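Local atomic coordinates of interferon alpha/beta receptor 1 (Mus musculus, PDB entry 3WCY), a protein that pairs with IFNAR2 to form the receptor for type I interferons, whose binding activates JAK-STAT signalling. Residues P105-E110 and L174-I179; K362-L367 and E394-G399. All blocks are in the same frame, centred on the assembly; numbering follows the deposited sequence.

Contact 1: P105-E110 and L174-I179; sequences PEVRLE and LEVKAI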
loop_
_atom_site.group_PDB
_atom_site.type_symbol
_atom_site.label_atom_id
_atom_site.label_comp_id
_atom_site.label_asym_id
_atom_site.label_seq_id
_atom_site.Cartn_x
_atom_site.Cartn_y
_atom_site.Cartn_z
ATOM N N PRO A 105 3.171 -17.169 -9.545
ATOM C CA PRO A 105 1.829 -16.579 -9.685
ATOM C C PRO A 105 1.207 -16.842 -11.060
ATOM O O PRO A 105 1.935 -16.895 -12.054
ATOM C CB PRO A 105 2.073 -15.087 -9.447
ATOM C CG PRO A 105 3.465 -14.854 -9.857
ATOM C CD PRO A 105 4.226 -16.139 -9.649
ATOM N N GLU A 106 -0.124 -17.029 -11.118
ATOM C CA GLU A 106 -0.817 -17.254 -12.387
ATOM C C GLU A 106 -0.856 -15.926 -13.179
ATOM O O GLU A 106 -1.211 -14.883 -12.621
ATOM C CB GLU A 106 -2.223 -17.844 -12.157
ATOM C CG GLU A 106 -2.864 -18.429 -13.409
ATOM C CD GLU A 106 -4.278 -18.954 -13.238
ATOM O OE1 GLU A 106 -4.464 -20.190 -13.334
ATOM O OE2 GLU A 106 -5.204 -18.134 -13.037
ATOM N N VAL A 107 -0.449 -15.966 -14.462
ATOM C CA VAL A 107 -0.381 -14.763 -15.295
ATOM C C VAL A 107 -1.072 -14.898 -16.652
ATOM O O VAL A 107 -0.815 -15.857 -17.375
ATOM C CB VAL A 107 1.061 -14.159 -15.363
ATOM C CG1 VAL A 107 2.135 -15.241 -15.385
ATOM C CG2 VAL A 107 1.236 -13.195 -16.535
ATOM N N ARG A 108 -1.956 -13.939 -16.982
ATOM C CA ARG A 108 -2.652 -13.887 -18.270
ATOM C C ARG A 108 -2.351 -12.539 -18.913
ATOM O O ARG A 108 -2.531 -11.499 -18.277
ATOM C CB ARG A 108 -4.182 -14.098 -18.139
ATOM C CG ARG A 108 -4.639 -15.319 -17.324
ATOM C CD ARG A 108 -4.372 -16.671 -17.972
ATOM N NE ARG A 108 -4.604 -17.759 -17.021
ATOM C CZ ARG A 108 -4.563 -19.052 -17.326
ATOM N NH1 ARG A 108 -4.310 -19.442 -18.570
ATOM N NH2 ARG A 108 -4.785 -19.967 -16.391
ATOM N N LEU A 109 -1.880 -12.562 -20.168
ATOM C CA LEU A 109 -1.511 -11.360 -20.923
ATOM C C LEU A 109 -2.637 -10.843 -21.816
ATOM O O LEU A 109 -3.407 -11.628 -22.375
ATOM C CB LEU A 109 -0.243 -11.608 -21.762
ATOM C CG LEU A 109 0.976 -12.161 -21.024
ATOM C CD1 LEU A 109 1.938 -12.762 -21.972
ATOM C CD2 LEU A 109 1.653 -11.097 -20.210
ATOM N N GLU A 110 -2.713 -9.515 -21.947
ATOM C CA GLU A 110 -3.684 -8.791 -22.763
ATOM C C GLU A 110 -2.904 -7.650 -23.430
ATOM O O GLU A 110 -2.190 -6.928 -22.733
ATOM C CB GLU A 110 -4.799 -8.248 -21.858
ATOM C CG GLU A 110 -6.080 -7.883 -22.588
ATOM C CD GLU A 110 -6.939 -6.797 -21.961
ATOM O OE1 GLU A 110 -6.742 -6.479 -20.764
ATOM O OE2 GLU A 110 -7.826 -6.269 -22.673
ATOM N N LEU A 174 7.081 -12.381 -21.409
ATOM C CA LEU A 174 6.953 -12.008 -19.996
ATOM C C LEU A 174 7.292 -13.099 -18.978
ATOM O O LEU A 174 7.137 -14.291 -19.255
ATOM C CB LEU A 174 5.519 -11.505 -19.724
ATOM C CG LEU A 174 5.107 -10.075 -20.131
ATOM C CD1 LEU A 174 5.865 -9.032 -19.390
ATOM C CD2 LEU A 174 5.054 -9.856 -21.642
ATOM N N GLU A 175 7.699 -12.658 -17.770
ATOM C CA GLU A 175 8.054 -13.490 -16.619
ATOM C C GLU A 175 7.715 -12.729 -15.320
ATOM O O GLU A 175 8.233 -11.631 -15.095
ATOM C CB GLU A 175 9.545 -13.866 -16.670
ATOM C CG GLU A 175 9.790 -15.367 -16.610
ATOM C CD GLU A 175 11.236 -15.829 -16.508
ATOM O OE1 GLU A 175 12.144 -14.967 -16.439
ATOM O OE2 GLU A 175 11.457 -17.064 -16.480
ATOM N N VAL A 176 6.812 -13.296 -14.491
ATOM C CA VAL A 176 6.351 -12.682 -13.237
ATOM C C VAL A 176 6.765 -13.523 -12.033
ATOM O O VAL A 176 6.466 -14.717 -11.971
ATOM C CB VAL A 176 4.822 -12.389 -13.239
ATOM C CG1 VAL A 176 4.372 -11.715 -11.946
ATOM C CG2 VAL A 176 4.416 -11.548 -14.444
ATOM N N LYS A 177 7.430 -12.875 -11.072
ATOM C CA LYS A 177 7.910 -13.456 -9.824
ATOM C C LYS A 177 7.054 -12.935 -8.651
ATOM O O LYS A 177 6.805 -11.723 -8.553
ATOM C CB LYS A 177 9.389 -13.061 -9.626
ATOM C CG LYS A 177 10.106 -13.696 -8.444
ATOM C CD LYS A 177 11.535 -13.165 -8.340
ATOM C CE LYS A 177 12.488 -14.091 -7.609
ATOM N NZ LYS A 177 12.918 -15.247 -8.446
ATOM N N ALA A 178 6.610 -13.846 -7.766
ATOM C CA ALA A 178 5.861 -13.463 -6.569
ATOM C C ALA A 178 6.841 -13.402 -5.417
ATOM O O ALA A 178 7.578 -14.363 -5.172
ATOM C CB ALA A 178 4.762 -14.469 -6.273
ATOM N N ILE A 179 6.907 -12.260 -4.743
ATOM C CA ILE A 179 7.822 -12.111 -3.610
ATOM C C ILE A 179 7.111 -11.742 -2.319
ATOM O O ILE A 179 6.137 -10.993 -2.364
ATOM C CB ILE A 179 9.063 -11.225 -3.919
ATOM C CG1 ILE A 179 8.677 -9.877 -4.576
ATOM C CG2 ILE A 179 10.077 -11.999 -4.771
ATOM C CD1 ILE A 179 9.722 -8.748 -4.413
#

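Contact 2: K362-L367 and E394-G399; sequences KNLQPL and EKTRPG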
loop_
_atom_site.group_PDB
_atom_site.type_symbol
_atom_site.label_atom_id
_atom_site.label_comp_id
_atom_site.label_asym_id
_atom_site.label_seq_id
_atom_site.Cartn_x
_atom_site.Cartn_y
_atom_site.Cartn_z
ATOM N N LYS A 362 28.270 24.235 0.020
ATOM C CA LYS A 362 29.676 24.390 -0.342
ATOM C C LYS A 362 29.915 24.531 -1.845
ATOM O O LYS A 362 29.091 24.091 -2.654
ATOM C CB LYS A 362 30.572 23.321 0.317
ATOM C CG LYS A 362 30.180 21.862 0.071
ATOM C CD LYS A 362 30.736 20.905 1.145
ATOM C CE LYS A 362 32.227 20.631 1.062
ATOM N NZ LYS A 362 33.028 21.602 1.864
ATOM N N ASN A 363 31.033 25.196 -2.197
ATOM C CA ASN A 363 31.496 25.487 -3.552
ATOM C C ASN A 363 30.536 26.386 -4.347
ATOM O O ASN A 363 30.180 26.079 -5.484
ATOM C CB ASN A 363 31.921 24.211 -4.308
ATOM C CG ASN A 363 32.922 23.360 -3.569
ATOM O OD1 ASN A 363 34.054 23.778 -3.295
ATOM N ND2 ASN A 363 32.526 22.142 -3.240
ATOM N N LEU A 364 30.122 27.504 -3.739
ATOM C CA LEU A 364 29.270 28.502 -4.389
ATOM C C LEU A 364 30.170 29.626 -4.933
ATOM O O LEU A 364 31.258 29.853 -4.394
ATOM C CB LEU A 364 28.257 29.099 -3.399
ATOM C CG LEU A 364 27.235 28.163 -2.757
ATOM C CD1 LEU A 364 26.670 28.782 -1.521
ATOM C CD2 LEU A 364 26.092 27.849 -3.698
ATOM N N GLN A 365 29.722 30.327 -5.990
ATOM C CA GLN A 365 30.472 31.441 -6.572
ATOM C C GLN A 365 30.469 32.603 -5.551
ATOM O O GLN A 365 29.420 32.866 -4.958
ATOM C CB GLN A 365 29.857 31.854 -7.927
ATOM C CG GLN A 365 30.722 32.791 -8.786
ATOM C CD GLN A 365 32.039 32.206 -9.270
ATOM O OE1 GLN A 365 32.149 31.028 -9.634
ATOM N NE2 GLN A 365 33.065 33.043 -9.330
ATOM N N PRO A 366 31.625 33.249 -5.254
ATOM C CA PRO A 366 31.621 34.321 -4.245
ATOM C C PRO A 366 30.964 35.609 -4.734
ATOM O O PRO A 366 30.758 35.771 -5.940
ATOM C CB PRO A 366 33.110 34.524 -3.920
ATOM C CG PRO A 366 33.853 33.465 -4.681
ATOM C CD PRO A 366 32.976 33.067 -5.813
ATOM N N LEU A 367 30.616 36.511 -3.785
ATOM C CA LEU A 367 29.984 37.822 -4.011
ATOM C C LEU A 367 28.696 37.753 -4.865
ATOM O O LEU A 367 28.432 38.649 -5.672
ATOM C CB LEU A 367 31.000 38.842 -4.587
ATOM C CG LEU A 367 32.262 39.110 -3.759
ATOM C CD1 LEU A 367 33.460 39.367 -4.660
ATOM C CD2 LEU A 367 32.054 40.245 -2.774
ATOM N N GLU A 394 20.483 35.480 0.691
ATOM C CA GLU A 394 21.732 35.911 1.328
ATOM C C GLU A 394 22.918 35.910 0.349
ATOM O O GLU A 394 23.113 34.950 -0.399
ATOM C CB GLU A 394 22.038 35.074 2.585
ATOM C CG GLU A 394 23.309 35.456 3.344
ATOM C CD GLU A 394 23.377 36.856 3.930
ATOM O OE1 GLU A 394 22.464 37.229 4.702
ATOM O OE2 GLU A 394 24.372 37.566 3.653
ATOM N N LYS A 395 23.707 36.996 0.372
ATOM C CA LYS A 395 24.899 37.147 -0.450
ATOM C C LYS A 395 26.078 36.498 0.263
ATOM O O LYS A 395 26.216 36.632 1.481
ATOM C CB LYS A 395 25.185 38.628 -0.731
ATOM N N THR A 396 26.929 35.799 -0.499
ATOM C CA THR A 396 28.121 35.094 -0.013
ATOM C C THR A 396 29.214 36.064 0.497
ATOM O O THR A 396 28.978 37.271 0.601
ATOM C CB THR A 396 28.654 34.152 -1.115
ATOM O OG1 THR A 396 28.889 34.908 -2.304
ATOM C CG2 THR A 396 27.712 32.991 -1.411
ATOM N N ARG A 397 30.405 35.527 0.825
ATOM C CA ARG A 397 31.557 36.301 1.296
ATOM C C ARG A 397 32.665 36.361 0.212
ATOM O O ARG A 397 32.743 35.435 -0.605
ATOM C CB ARG A 397 32.085 35.724 2.617
ATOM C CG ARG A 397 31.506 36.418 3.840
ATOM C CD ARG A 397 31.966 35.803 5.157
ATOM N NE ARG A 397 33.425 35.804 5.313
ATOM C CZ ARG A 397 34.140 36.829 5.766
ATOM N NH1 ARG A 397 33.546 37.965 6.112
ATOM N NH2 ARG A 397 35.458 36.729 5.874
ATOM N N PRO A 398 33.514 37.429 0.165
ATOM C CA PRO A 398 34.541 37.505 -0.895
ATOM C C PRO A 398 35.654 36.451 -0.821
ATOM O O PRO A 398 35.893 35.757 -1.813
ATOM C CB PRO A 398 35.065 38.941 -0.791
ATOM C CG PRO A 398 34.794 39.345 0.609
ATOM C CD PRO A 398 33.544 38.630 1.030
ATOM N N GLY A 399 36.308 36.335 0.337
ATOM C CA GLY A 399 37.389 35.378 0.556
ATOM C C GLY A 399 38.558 35.939 1.339
ATOM O O GLY A 399 39.509 36.461 0.748
#

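Contact 1: P105-E110 and L174-I179
In the fibronectin type III sandwich of the second domain, P105, V107 and L109 face L174, V176 and A178 across the gap between two sheets. The two segments run roughly antiparallel, 153° apart; side chain meets side chain only through apolar atoms, and P105 CD also rests 3.5 Å from V176 O. The backbones come nearest at the P105 end, with P105 CA and A178 CA 6.0 Å apart, against 8.5 Å between L109 CA and L174 CA. There P105 CD lies 3.8 Å from A178 CB, and P105 CG 3.9 Å from V176 CG1; the compact proline and small alanine are consistent with this close approach. V176 divides its branches: CG1, anti to the backbone N (chi1 -178°), goes to the proline, while CG2 reaches V107 CG2 at 4.1 Å. L109 CD2 lies 3.6 Å from L174 CG, the longer leucines spanning the wider gap. An alanine in place of P105 would probably leave V176 CG1 and the methyl of A178 without their ring carbons. Strand 106-111 pairs with strand 116-121, whose I120 and V118 touch P105 and V107. Strand 171-179 lies between strands 138-145 and 193-196; I141 and I143 pack on L174, Q193 and I195 on L109.

Contact 2: K362-L367 and E394-G399
T396 OG1 stands above the plane of the P366-L367 peptide, off its N-H side, 3.3 Å from P366 C. The same OG1 is 2.8 Å from L367 N, yet the N-H is poorly directed at it, so this is a close polar contact and no hydrogen bond. Of the two proline rings, P366 presents its rim atom CB to the backbone, 3.5 Å from R397 O, whereas L367 CD2 lies over a face of the P398 ring, nearest CB at 3.8 Å. The side chains of L367 and P398 cross at about a right angle. The leucine leaves its backbone pointing away from the partner segment, but its branched end swings back onto the ring. T396 has OG1 between its backbone N and carbonyl carbon (chi1 55°), 3.4 Å from Q365 O, a weak hydrogen bond at most. CG2 turns instead to L364 CD1, 4.3 Å away, beside Y370 and L321. Threonine suits the place because its hydroxyl can accept from a backbone N-H while its methyl joins an apolar patch. P398 has no N-H with which to continue strand pairing. Between the segments there is little beyond a weak hydroxyl contact and apolar packing, T396 OG1 being bonded chiefly to T368 N; with no salt bridge across it, the contact is likely to depend little on ionisation.

In the fold
Contact 1 belongs to the second fibronectin type III domain and contact 2 to the fourth, so they share no sheet. Contact 1 closes before contact 2 opens along the chain, and the third domain's sequence lies between. Their centres are 55 Å apart, on opposite sides of the chain's centre, with nearest atoms about 37 Å apart. The two domains nevertheless repeat a plan: strand 369-376 holds the place in its four-stranded sheet that strand 171-179 holds in the second domain. Contact 1 joins two sheets face to face in a buried interior, whereas contact 2 ties the loop before strand 369-376 to the chain leaving strand 392-395 at the surface. Each is thus local to its own module of the extracellular receptor.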